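Local coordinates for ZINC phosphodiesterase ELAC protein 1 (Homo sapiens, PDB 3ZWF) that is a dizinc phosphodiesterase that shows some 3'-end cleavage of tRNA precursors and removes 2',3'-cyclic phosphates from cleaved tRNAs during repair, at residues 3-7 with 42-48; 173-177 with 262-266; 243-247 with 355-359; 272-278 with 289-295. One frame throughout, in Å; residues are numbered along the deposited sequence.

Contact 1 of 4, residues 3-7 with 42-48. With EDO (1,2-ethanediol), chain G; EDO (1,2-ethanediol), chain K.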
loop_
_atom_site.group_PDB
_atom_site.type_symbol
_atom_site.label_atom_id
_atom_site.label_comp_id
_atom_site.label_asym_id
_atom_site.label_seq_id
_atom_site.Cartn_x
_atom_site.Cartn_y
_atom_site.Cartn_z
ATOM N N VAL A 3 -6.553 16.736 -15.946
ATOM C CA VAL A 3 -6.721 16.000 -14.723
ATOM C C VAL A 3 -6.995 14.543 -15.078
ATOM O O VAL A 3 -7.876 14.261 -15.868
ATOM C CB VAL A 3 -7.889 16.627 -13.974
ATOM C CG1 VAL A 3 -8.117 16.024 -12.663
ATOM C CG2 VAL A 3 -7.601 18.139 -13.793
ATOM N N THR A 4 -6.223 13.632 -14.492
ATOM C CA THR A 4 -6.419 12.205 -14.683
ATOM C C THR A 4 -6.790 11.532 -13.355
ATOM O O THR A 4 -6.038 11.598 -12.385
ATOM C CB THR A 4 -5.145 11.519 -15.229
ATOM O OG1 THR A 4 -4.781 12.085 -16.487
ATOM C CG2 THR A 4 -5.369 9.980 -15.395
ATOM N N PHE A 5 -7.945 10.889 -13.320
ATOM C CA PHE A 5 -8.377 10.125 -12.144
ATOM C C PHE A 5 -7.745 8.758 -12.125
ATOM O O PHE A 5 -7.951 7.964 -13.024
ATOM C CB PHE A 5 -9.896 10.034 -12.097
ATOM C CG PHE A 5 -10.533 11.362 -11.860
ATOM C CD1 PHE A 5 -10.735 12.211 -12.920
ATOM C CD2 PHE A 5 -10.814 11.826 -10.567
ATOM C CE1 PHE A 5 -11.274 13.499 -12.737
ATOM C CE2 PHE A 5 -11.354 13.148 -10.386
ATOM C CZ PHE A 5 -11.574 13.943 -11.456
ATOM N N LEU A 6 -7.012 8.438 -11.074
ATOM C CA LEU A 6 -6.411 7.129 -10.924
ATOM C C LEU A 6 -7.254 6.193 -10.045
ATOM O O LEU A 6 -7.341 4.981 -10.295
ATOM C CB LEU A 6 -4.971 7.213 -10.425
ATOM C CG LEU A 6 -4.027 7.958 -11.379
ATOM C CD1 LEU A 6 -2.713 8.294 -10.739
ATOM C CD2 LEU A 6 -3.811 7.224 -12.712
ATOM N N GLY A 7 -7.871 6.765 -9.027
ATOM C CA GLY A 7 -8.748 6.040 -8.140
ATOM C C GLY A 7 -9.867 6.917 -7.654
ATOM O O GLY A 7 -9.648 8.072 -7.145
ATOM N N GLN A 42 -1.930 1.825 -10.728
ATOM C CA GLN A 42 -2.866 2.601 -11.555
ATOM C C GLN A 42 -2.080 3.508 -12.508
ATOM O O GLN A 42 -2.436 3.653 -13.675
ATOM C CB GLN A 42 -3.850 3.445 -10.711
ATOM C CG GLN A 42 -4.795 2.582 -9.876
ATOM C CD GLN A 42 -5.765 1.759 -10.734
ATOM O OE1 GLN A 42 -5.448 0.663 -11.181
ATOM N NE2 GLN A 42 -6.966 2.284 -10.921
ATOM N N LEU A 43 -1.051 4.172 -11.984
ATOM C CA LEU A 43 -0.152 4.979 -12.824
ATOM C C LEU A 43 0.427 4.190 -13.972
ATOM O O LEU A 43 0.392 4.638 -15.114
ATOM C CB LEU A 43 0.993 5.576 -12.027
ATOM C CG LEU A 43 0.615 6.777 -11.208
ATOM C CD1 LEU A 43 1.709 7.105 -10.170
ATOM C CD2 LEU A 43 0.324 8.019 -12.161
ATOM N N MET A 44 0.896 2.962 -13.694
ATOM C CA MET A 44 1.432 2.128 -14.756
ATOM C C MET A 44 0.417 1.850 -15.854
ATOM O O MET A 44 0.766 1.885 -17.019
ATOM C CB MET A 44 2.012 0.822 -14.178
ATOM C CG MET A 44 3.147 1.087 -13.267
ATOM S SD MET A 44 3.568 -0.505 -12.498
ATOM C CE MET A 44 4.351 -1.363 -13.852
ATOM N N LYS A 45 -0.840 1.590 -15.474
ATOM C CA LYS A 45 -1.921 1.268 -16.404
ATOM C C LYS A 45 -2.350 2.500 -17.201
ATOM O O LYS A 45 -2.847 2.372 -18.297
ATOM C CB LYS A 45 -3.154 0.730 -15.666
ATOM C CG LYS A 45 -2.987 -0.725 -15.120
ATOM C CD LYS A 45 -3.970 -1.134 -13.980
ATOM C CE LYS A 45 -5.452 -1.052 -14.261
ATOM N NZ LYS A 45 -6.265 -1.083 -12.945
ATOM N N SER A 46 -2.131 3.677 -16.622
ATOM C CA SER A 46 -2.499 4.943 -17.257
ATOM C C SER A 46 -1.501 5.370 -18.337
ATOM O O SER A 46 -0.450 4.776 -18.499
ATOM C CB SER A 46 -2.624 6.036 -16.202
ATOM O OG SER A 46 -1.354 6.569 -15.869
ATOM N N GLN A 47 -1.827 6.442 -19.057
ATOM C CA GLN A 47 -0.861 7.076 -19.989
ATOM C C GLN A 47 0.203 7.943 -19.311
ATOM O O GLN A 47 1.116 8.438 -19.966
ATOM C CB GLN A 47 -1.583 7.896 -21.073
ATOM N N LEU A 48 0.096 8.114 -18.000
ATOM C CA LEU A 48 1.044 8.925 -17.226
ATOM C C LEU A 48 2.257 8.100 -16.820
ATOM O O LEU A 48 2.218 6.874 -16.844
ATOM C CB LEU A 48 0.384 9.411 -15.953
ATOM C CG LEU A 48 -0.928 10.146 -16.078
ATOM C CD1 LEU A 48 -1.619 10.076 -14.726
ATOM C CD2 LEU A 48 -0.677 11.588 -16.513
HETATM C C1 EDO G . -3.720 8.619 -18.947
HETATM O O1 EDO G . -4.877 8.378 -18.139
HETATM C C2 EDO G . -3.633 10.035 -19.499
HETATM O O2 EDO G . -3.445 10.976 -18.458
HETATM C C1 EDO K . -5.098 -0.135 -8.053
HETATM O O1 EDO K . -6.026 -0.252 -6.990
HETATM C C2 EDO K . -4.988 -1.267 -9.065
HETATM O O2 EDO K . -3.869 -1.023 -9.905
#

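Contact 2 of 4, residues 173-177 with 262-266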
loop_
_atom_site.group_PDB
_atom_site.type_symbol
_atom_site.label_atom_id
_atom_site.label_comp_id
_atom_site.label_asym_id
_atom_site.label_seq_id
_atom_site.Cartn_x
_atom_site.Cartn_y
_atom_site.Cartn_z
ATOM N N VAL A 173 -0.407 28.050 -5.135
ATOM C CA VAL A 173 -1.097 26.899 -4.548
ATOM C C VAL A 173 -1.273 27.063 -3.039
ATOM O O VAL A 173 -0.329 27.407 -2.311
ATOM C CB VAL A 173 -0.400 25.564 -4.890
ATOM C CG1 VAL A 173 -1.155 24.373 -4.315
ATOM C CG2 VAL A 173 -0.261 25.444 -6.391
ATOM N N LYS A 174 -2.512 26.872 -2.592
ATOM C CA LYS A 174 -2.897 27.057 -1.194
ATOM C C LYS A 174 -3.710 25.879 -0.737
ATOM O O LYS A 174 -4.293 25.186 -1.567
ATOM C CB LYS A 174 -3.700 28.352 -1.007
ATOM C CG LYS A 174 -2.909 29.592 -1.310
ATOM C CD LYS A 174 -3.745 30.842 -1.197
ATOM C CE LYS A 174 -2.841 32.034 -1.321
ATOM N NZ LYS A 174 -3.696 33.223 -1.322
ATOM N N ALA A 175 -3.717 25.646 0.575
ATOM C CA ALA A 175 -4.615 24.663 1.188
ATOM C C ALA A 175 -5.618 25.398 2.083
ATOM O O ALA A 175 -5.388 26.522 2.547
ATOM C CB ALA A 175 -3.855 23.624 1.981
ATOM N N PHE A 176 -6.737 24.743 2.315
ATOM C CA PHE A 176 -7.750 25.237 3.236
ATOM C C PHE A 176 -8.364 24.073 4.016
ATOM O O PHE A 176 -8.253 22.912 3.625
ATOM C CB PHE A 176 -8.832 26.065 2.519
ATOM C CG PHE A 176 -9.500 25.364 1.341
ATOM C CD1 PHE A 176 -8.915 25.332 0.093
ATOM C CD2 PHE A 176 -10.716 24.716 1.510
ATOM C CE1 PHE A 176 -9.513 24.677 -0.945
ATOM C CE2 PHE A 176 -11.364 24.074 0.449
ATOM C CZ PHE A 176 -10.755 24.054 -0.794
ATOM N N ARG A 177 -9.013 24.418 5.117
ATOM C CA ARG A 177 -9.468 23.443 6.091
ATOM C C ARG A 177 -10.859 22.926 5.750
ATOM O O ARG A 177 -11.786 23.719 5.430
ATOM C CB ARG A 177 -9.502 24.033 7.490
ATOM C CG ARG A 177 -8.129 24.493 7.999
ATOM C CD ARG A 177 -8.272 25.219 9.326
ATOM N NE ARG A 177 -9.024 26.445 9.141
ATOM C CZ ARG A 177 -9.664 27.104 10.095
ATOM N NH1 ARG A 177 -9.653 26.676 11.351
ATOM N NH2 ARG A 177 -10.324 28.215 9.787
ATOM N N LYS A 262 -13.825 31.135 -0.468
ATOM C CA LYS A 262 -13.115 32.232 -1.115
ATOM C C LYS A 262 -12.102 31.680 -2.111
ATOM O O LYS A 262 -11.988 32.174 -3.219
ATOM C CB LYS A 262 -12.424 33.139 -0.077
ATOM N N LEU A 263 -11.378 30.634 -1.711
ATOM C CA LEU A 263 -10.342 30.058 -2.571
ATOM C C LEU A 263 -10.882 29.316 -3.781
ATOM O O LEU A 263 -10.223 29.257 -4.807
ATOM C CB LEU A 263 -9.457 29.111 -1.778
ATOM C CG LEU A 263 -8.325 29.819 -1.017
ATOM C CD1 LEU A 263 -7.570 28.821 -0.157
ATOM C CD2 LEU A 263 -7.391 30.591 -1.956
ATOM N N CYS A 264 -12.086 28.788 -3.651
ATOM C CA CYS A 264 -12.709 27.978 -4.718
ATOM C C CYS A 264 -13.548 28.788 -5.674
ATOM O O CYS A 264 -14.118 28.221 -6.613
ATOM C CB CYS A 264 -13.570 26.872 -4.124
ATOM S SG CYS A 264 -12.633 25.589 -3.265
ATOM N N PHE A 265 -13.641 30.100 -5.429
ATOM C CA PHE A 265 -14.513 30.959 -6.214
ATOM C C PHE A 265 -14.203 30.854 -7.703
ATOM O O PHE A 265 -13.064 31.018 -8.120
ATOM C CB PHE A 265 -14.379 32.420 -5.761
ATOM C CG PHE A 265 -15.293 33.372 -6.493
ATOM C CD1 PHE A 265 -16.654 33.155 -6.531
ATOM C CD2 PHE A 265 -14.781 34.478 -7.140
ATOM C CE1 PHE A 265 -17.499 34.044 -7.210
ATOM C CE2 PHE A 265 -15.603 35.361 -7.811
ATOM C CZ PHE A 265 -16.969 35.139 -7.855
ATOM N N GLU A 266 -15.237 30.592 -8.481
ATOM C CA GLU A 266 -15.158 30.449 -9.949
ATOM C C GLU A 266 -14.112 29.426 -10.415
ATOM O O GLU A 266 -13.525 29.551 -11.499
ATOM C CB GLU A 266 -14.968 31.812 -10.635
ATOM C CG GLU A 266 -16.197 32.694 -10.466
ATOM C CD GLU A 266 -16.122 33.982 -11.278
ATOM O OE1 GLU A 266 -15.004 34.491 -11.517
ATOM O OE2 GLU A 266 -17.201 34.466 -11.665
#

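Contact 3 of 4, residues 243-247 with 355-359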
loop_
_atom_site.group_PDB
_atom_site.type_symbol
_atom_site.label_atom_id
_atom_site.label_comp_id
_atom_site.label_asym_id
_atom_site.label_seq_id
_atom_site.Cartn_x
_atom_site.Cartn_y
_atom_site.Cartn_z
ATOM N N GLY A 243 -5.576 32.892 -14.478
ATOM C CA GLY A 243 -5.677 31.837 -15.463
ATOM C C GLY A 243 -6.651 30.797 -14.938
ATOM O O GLY A 243 -7.662 31.126 -14.295
ATOM N N ARG A 244 -6.324 29.538 -15.171
ATOM C CA ARG A 244 -7.193 28.461 -14.757
ATOM C C ARG A 244 -7.081 28.237 -13.248
ATOM O O ARG A 244 -6.038 28.482 -12.649
ATOM C CB ARG A 244 -6.880 27.191 -15.546
ATOM C CG ARG A 244 -7.247 27.313 -17.032
ATOM C CD ARG A 244 -6.640 26.186 -17.873
ATOM N NE ARG A 244 -5.243 26.477 -18.195
ATOM C CZ ARG A 244 -4.551 25.958 -19.209
ATOM N NH1 ARG A 244 -5.103 25.103 -20.054
ATOM N NH2 ARG A 244 -3.282 26.301 -19.373
ATOM N N LYS A 245 -8.181 27.778 -12.652
ATOM C CA LYS A 245 -8.254 27.454 -11.223
ATOM C C LYS A 245 -8.850 26.056 -11.067
ATOM O O LYS A 245 -9.958 25.779 -11.516
ATOM C CB LYS A 245 -9.098 28.473 -10.447
ATOM C CG LYS A 245 -9.350 28.074 -8.996
ATOM C CD LYS A 245 -10.278 29.045 -8.255
ATOM C CE LYS A 245 -9.638 30.360 -7.921
ATOM N NZ LYS A 245 -10.552 31.222 -7.079
ATOM N N ILE A 246 -8.070 25.192 -10.419
ATOM C CA ILE A 246 -8.469 23.828 -10.110
ATOM C C ILE A 246 -8.456 23.642 -8.591
ATOM O O ILE A 246 -7.464 23.940 -7.952
ATOM C CB ILE A 246 -7.468 22.813 -10.647
ATOM C CG1 ILE A 246 -7.211 23.056 -12.135
ATOM C CG2 ILE A 246 -8.012 21.408 -10.433
ATOM C CD1 ILE A 246 -8.360 22.808 -12.999
ATOM N N CYS A 247 -9.587 23.206 -8.046
ATOM C CA CYS A 247 -9.727 22.956 -6.613
ATOM C C CYS A 247 -10.084 21.483 -6.383
ATOM O O CYS A 247 -10.989 20.953 -6.999
ATOM C CB CYS A 247 -10.809 23.820 -6.017
ATOM S SG CYS A 247 -10.350 25.568 -6.118
ATOM N N ILE A 355 -9.818 14.644 -17.914
ATOM C CA ILE A 355 -10.553 15.879 -18.207
ATOM C C ILE A 355 -9.539 16.968 -18.534
ATOM O O ILE A 355 -8.655 17.236 -17.769
ATOM C CB ILE A 355 -11.418 16.354 -17.030
ATOM C CG1 ILE A 355 -12.470 15.302 -16.690
ATOM C CG2 ILE A 355 -12.126 17.659 -17.397
ATOM C CD1 ILE A 355 -13.196 15.540 -15.396
ATOM N N SER A 356 -9.728 17.610 -19.684
ATOM C CA SER A 356 -8.819 18.626 -20.186
ATOM C C SER A 356 -9.418 19.962 -19.756
ATOM O O SER A 356 -10.634 20.115 -19.812
ATOM C CB SER A 356 -8.776 18.536 -21.730
ATOM O OG SER A 356 -7.620 19.126 -22.279
ATOM N N ILE A 357 -8.595 20.924 -19.324
ATOM C CA ILE A 357 -9.127 22.240 -18.925
ATOM C C ILE A 357 -8.609 23.267 -19.929
ATOM O O ILE A 357 -7.426 23.590 -19.944
ATOM C CB ILE A 357 -8.752 22.662 -17.476
ATOM C CG1 ILE A 357 -9.168 21.601 -16.444
ATOM C CG2 ILE A 357 -9.447 23.946 -17.104
ATOM C CD1 ILE A 357 -8.456 20.320 -16.559
ATOM N N PRO A 358 -9.498 23.761 -20.803
ATOM C CA PRO A 358 -9.047 24.735 -21.785
ATOM C C PRO A 358 -8.778 26.088 -21.143
ATOM O O PRO A 358 -9.302 26.398 -20.068
ATOM C CB PRO A 358 -10.224 24.823 -22.765
ATOM C CG PRO A 358 -11.424 24.491 -21.945
ATOM C CD PRO A 358 -10.957 23.548 -20.860
ATOM N N ILE A 359 -7.968 26.877 -21.833
ATOM C CA ILE A 359 -7.652 28.235 -21.411
ATOM C C ILE A 359 -8.782 29.187 -21.817
ATOM O O ILE A 359 -9.952 28.979 -21.494
ATOM C CB ILE A 359 -6.363 28.731 -22.064
ATOM C CG1 ILE A 359 -5.864 29.982 -21.325
ATOM C CG2 ILE A 359 -6.589 28.991 -23.561
ATOM C CD1 ILE A 359 -5.152 29.693 -20.010
#

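Contact 4 of 4, residues 272-278 with 289-295. With PO4 (phosphate ion), chain F.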
loop_
_atom_site.group_PDB
_atom_site.type_symbol
_atom_site.label_atom_id
_atom_site.label_comp_id
_atom_site.label_asym_id
_atom_site.label_seq_id
_atom_site.Cartn_x
_atom_site.Cartn_y
_atom_site.Cartn_z
ATOM N N HIS A 272 -14.815 17.046 -5.792
ATOM C CA HIS A 272 -15.450 16.910 -4.489
ATOM C C HIS A 272 -15.894 15.444 -4.295
ATOM O O HIS A 272 -16.352 14.795 -5.220
ATOM C CB HIS A 272 -16.673 17.847 -4.411
ATOM C CG HIS A 272 -17.136 18.155 -3.023
ATOM N ND1 HIS A 272 -17.706 17.207 -2.193
ATOM C CD2 HIS A 272 -17.179 19.333 -2.343
ATOM C CE1 HIS A 272 -18.007 17.786 -1.034
ATOM N NE2 HIS A 272 -17.707 19.068 -1.103
ATOM N N GLU A 273 -15.791 14.972 -3.059
ATOM C CA GLU A 273 -16.371 13.649 -2.774
ATOM C C GLU A 273 -17.908 13.609 -2.764
ATOM O O GLU A 273 -18.607 14.585 -2.519
ATOM C CB GLU A 273 -15.890 13.112 -1.437
ATOM C CG GLU A 273 -16.399 13.874 -0.228
ATOM C CD GLU A 273 -16.745 12.896 0.878
ATOM O OE1 GLU A 273 -17.751 12.158 0.725
ATOM O OE2 GLU A 273 -15.974 12.805 1.845
ATOM N N ALA A 274 -18.430 12.451 -3.096
ATOM C CA ALA A 274 -19.842 12.139 -2.860
ATOM C C ALA A 274 -19.944 10.663 -2.502
ATOM O O ALA A 274 -20.337 9.845 -3.327
ATOM C CB ALA A 274 -20.710 12.449 -4.073
ATOM N N THR A 275 -19.539 10.369 -1.273
ATOM C CA THR A 275 -19.386 8.977 -0.829
ATOM C C THR A 275 -20.686 8.175 -0.903
ATOM O O THR A 275 -20.711 7.028 -1.394
ATOM C CB THR A 275 -18.739 8.864 0.581
ATOM O OG1 THR A 275 -17.463 9.521 0.576
ATOM C CG2 THR A 275 -18.593 7.392 0.957
ATOM N N LEU A 276 -21.785 8.793 -0.460
ATOM C CA LEU A 276 -23.062 8.117 -0.404
ATOM C C LEU A 276 -24.101 8.960 -1.131
ATOM O O LEU A 276 -23.906 10.153 -1.351
ATOM C CB LEU A 276 -23.525 7.934 1.037
ATOM C CG LEU A 276 -22.675 7.037 1.913
ATOM C CD1 LEU A 276 -23.267 6.954 3.312
ATOM C CD2 LEU A 276 -22.652 5.672 1.236
ATOM N N ASP A 277 -25.199 8.319 -1.474
ATOM C CA ASP A 277 -26.298 9.008 -2.136
ATOM C C ASP A 277 -27.065 9.856 -1.123
ATOM O O ASP A 277 -26.916 9.704 0.100
ATOM C CB ASP A 277 -27.241 8.033 -2.825
ATOM C CG ASP A 277 -27.804 7.022 -1.872
ATOM O OD1 ASP A 277 -27.065 6.092 -1.498
ATOM O OD2 ASP A 277 -28.955 7.196 -1.441
ATOM N N ASP A 278 -27.871 10.765 -1.623
ATOM C CA ASP A 278 -28.536 11.764 -0.754
ATOM C C ASP A 278 -29.463 11.157 0.289
ATOM O O ASP A 278 -29.629 11.713 1.359
ATOM C CB ASP A 278 -29.360 12.762 -1.585
ATOM C CG ASP A 278 -28.503 13.678 -2.425
ATOM O OD1 ASP A 278 -27.392 14.008 -2.037
ATOM O OD2 ASP A 278 -28.967 14.098 -3.501
ATOM N N HIS A 289 -18.523 12.616 5.665
ATOM C CA HIS A 289 -18.641 12.531 4.224
ATOM C C HIS A 289 -19.774 13.440 3.697
ATOM O O HIS A 289 -20.550 13.996 4.471
ATOM C CB HIS A 289 -18.841 11.076 3.768
ATOM C CG HIS A 289 -17.602 10.236 3.900
ATOM N ND1 HIS A 289 -16.381 10.641 3.413
ATOM C CD2 HIS A 289 -17.398 9.008 4.446
ATOM C CE1 HIS A 289 -15.470 9.714 3.673
ATOM N NE2 HIS A 289 -16.055 8.718 4.325
ATOM N N SER A 290 -19.824 13.503 2.377
ATOM C CA SER A 290 -20.829 14.284 1.623
ATOM C C SER A 290 -21.639 13.404 0.681
ATOM O O SER A 290 -21.251 12.286 0.284
ATOM C CB SER A 290 -20.121 15.353 0.812
ATOM O OG SER A 290 -19.546 16.323 1.653
ATOM N N THR A 291 -22.781 13.941 0.304
ATOM C CA THR A 291 -23.628 13.324 -0.704
ATOM C C THR A 291 -23.675 14.262 -1.937
ATOM O O THR A 291 -23.139 15.378 -1.893
ATOM C CB THR A 291 -25.039 13.101 -0.164
ATOM O OG1 THR A 291 -25.671 14.365 0.023
ATOM C CG2 THR A 291 -25.013 12.305 1.150
ATOM N N PRO A 292 -24.279 13.806 -3.054
ATOM C CA PRO A 292 -24.213 14.687 -4.214
ATOM C C PRO A 292 -24.884 16.057 -4.024
ATOM O O PRO A 292 -24.379 17.046 -4.535
ATOM C CB PRO A 292 -24.949 13.894 -5.284
ATOM C CG PRO A 292 -24.647 12.456 -4.930
ATOM C CD PRO A 292 -24.721 12.442 -3.434
ATOM N N GLN A 293 -25.978 16.093 -3.276
ATOM C CA GLN A 293 -26.640 17.390 -3.029
ATOM C C GLN A 293 -25.746 18.328 -2.216
ATOM O O GLN A 293 -25.739 19.529 -2.422
ATOM C CB GLN A 293 -27.988 17.206 -2.360
ATOM C CG GLN A 293 -28.800 18.536 -2.262
ATOM C CD GLN A 293 -28.981 19.327 -3.577
ATOM O OE1 GLN A 293 -28.497 20.493 -3.696
ATOM N NE2 GLN A 293 -29.707 18.743 -4.530
ATOM N N MET A 294 -24.951 17.771 -1.308
ATOM C CA MET A 294 -24.072 18.620 -0.476
ATOM C C MET A 294 -22.952 19.196 -1.331
ATOM O O MET A 294 -22.616 20.407 -1.237
ATOM C CB MET A 294 -23.475 17.831 0.704
ATOM C CG MET A 294 -24.517 17.359 1.695
ATOM S SD MET A 294 -23.883 16.107 2.829
ATOM C CE MET A 294 -22.474 16.988 3.569
ATOM N N ALA A 295 -22.420 18.355 -2.213
ATOM C CA ALA A 295 -21.353 18.769 -3.118
ATOM C C ALA A 295 -21.870 19.837 -4.105
ATOM O O ALA A 295 -21.200 20.841 -4.357
ATOM C CB ALA A 295 -20.778 17.581 -3.874
HETATM P P PO4 F . -13.195 7.123 4.478
HETATM O O1 PO4 F . -12.982 8.453 5.244
HETATM O O2 PO4 F . -12.123 6.114 5.151
HETATM O O3 PO4 F . -12.764 7.228 3.070
HETATM O O4 PO4 F . -14.567 6.651 4.813
#

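Contact 1 of 4, residues 3-7 with 42-48
With CG set beside its own backbone N (chi1 -62°), Leu6 turns its branched end toward the helix, while Gln42, bent at chi2 (-66°), turns its amide so that NE2 points at the Leu6 carbonyl oxygen. Gln42 NE2 gives Leu6 O a bond of 2.8 Å that is close to straight and nearly in line with the C=O, the acceptor lying close to the plane of the amide. The other end of that amide is gripped too: Gln42 OE1 accepts from Lys45 NZ at 2.6 Å, on a lone pair, and from the hydroxyl of an ethanediol molecule, so the rotation of the group is fixed from both ends. Strand 2-5 lies next to the outermost strand 354-356 in the first sheet of the metallo-beta-lactamase fold, and helix 39-45 packs on that sheet close to a classic beta bulge, in which Leu6 and Gly7 both face Ala21. The methyls of Leu6 divide the apolar work. Leu6 CD1 presses on Leu43 CD2 at 3.4 Å, tighter than an ordinary carbon contact, and Leu6 CD2 meets Ser46 CB at 3.9 Å. Beyond the helix, Leu48 CD1 comes to within 3.8 Å of Thr4 CG2. Ser46 OG bonds Leu43 O and accepts Leu48 N at 3.0 Å, an ST turn at the point where the chain leaves the helix.

Contact 2 of 4, residues 173-177 with 262-266
Leu263 meets two side chains of strand 171-179 with its two methyls. Leu263 CD1 lies against Phe176 CD1 at 3.7 Å, approaching the ring obliquely as the two side chains slide past each other in opposite directions. Leu263 CD2 touches Lys174 CD, also at 3.7 Å, where the extended lysine chain crosses the leucine at about a right angle. Further along the ring, Cys264 SG comes to 3.5 Å from Phe176 CZ and 4.4 Å from the ring centroid, a sulfur-aromatic contact 51° off the ring normal. Phe176 reaches both partners because its CG sits between the backbone N and carbonyl carbon (chi1 54°). Lys174 and Phe176 point to the helix, and the intervening Ala175 points away, as the alternation of a strand requires. Backbone bonds of Lys174 with Ser188 and of Phe176 with Gly186 hold this strand to its neighbour, and Leu249 adds to the surroundings of the Phe176 ring. Further out, Lys245 NZ donates to the carbonyls of Leu263 and Phe265, and Cys264 also rests on Cys247 and Cys302. A short helix laid on one face of the second sheet in this way belongs to the layered alpha-beta/beta-alpha sandwich of metallo-beta-lactamases.

Contact 3 of 4, residues 243-247 with 355-359
This is a sheet-to-sheet contact of the beta sandwich: the start of strand 245-249, in the second sheet, faces the end of the modelled chain just after strand 354-356, the outermost strand of the first. Deeper in, Ile246 and Ile357 reach toward each other tip to tip, Ile246 CD1 lying 3.7 Å from Ile357 CG1. Nearer the surface, Arg244 lies across residues 357-359. Arg244 CD packs 3.7 Å from Ile357 CG2, and a bend at chi3 (-81°) then turns the guanidinium toward the backbone. Arg244 NH1 donates to Ile357 O at 2.8 Å, with 153° at the hydrogen; the oxygen stands at the guanidinium edge, close to its plane, and the donor approaches almost head-on to the C=O. Ile359, the last modelled residue, places CD1 over one guanidinium face, 3.7 Å from Arg244 NE. Outside the pair of segments, Arg244 NH2 forms a salt bridge with Glu191 OE2, and Ile357 also packs on Val3 of strand 2-5. The single arginine thus gives its chain to apolar packing, one N-H to a carbonyl and another to a carboxylate, whose charge probably offsets its own; the two bonds probably limit its rotation, with the Ile359 CD1 methyl on one face.

Contact 4 of 4, residues 272-278 with 289-295
The HEAT motif of RNase Z (His272, Glu273, Ala274, Thr275) meets the HST motif (His289, Ser290, Thr291) that leads into helix 292-301, beside the dizinc centre. Glu273 OE2 accepts His289 ND1 at 2.7 Å through the syn lone pair, in the imidazole plane, while Glu273 OE1 takes Ser290 N at 3.0 Å in a nearly straight bond from above the carboxylate plane. Thr275 OG1 also donates to Glu273 OE1, at 2.7 Å; the threonine lies over a face of the His289 ring, and its hydroxyl is further bonded to the zinc ligand His311. His289 NE2 points out to O4 of a phosphate ion, probably from the crystallisation liquor, at 2.6 Å, and Arg181 holds the same ion. Elsewhere in the contact, Ala295 CB sits over one face of the His272 ring, 3.5 Å from His272 ND1, which is tied to the Glu273 carbonyl. Asp278 OD1 accepts Gln293 N at 2.8 Å on its syn lone pair and Thr291 OG1 at 2.7 Å on the anti one, holding the helix start and its N-cap residue. A histidine held by the HEAT glutamate, beside the metals but not one of their ligands, is consistent with a second-shell role, as in other RNase Z active sites.

Contacts 2, 3 and 4 all reach the second sheet, and contact 1 belongs to the first. Contact 3 bridges the two: its strand 354-356 pairs with strand 2-5 of contact 1, Val3 N meeting Ile355 O at 2.8 Å, and its Lys245 and Cys247 touch contact 2, with about 14 Å between the centres of the two contacts. Contacts 1 and 2 lie on opposite sides of the chain's centre, their own centres about 25 Å apart. Along the chain contact 1 closes first, contacts 2 and 3 interleave, and contact 4 is nested within the loop that contact 3 closes. Strands 245-249 and 269-273 are neighbours, so the second sheet runs from contact 3 to strand 269-273, whose end carries contact 4 beside the zinc site.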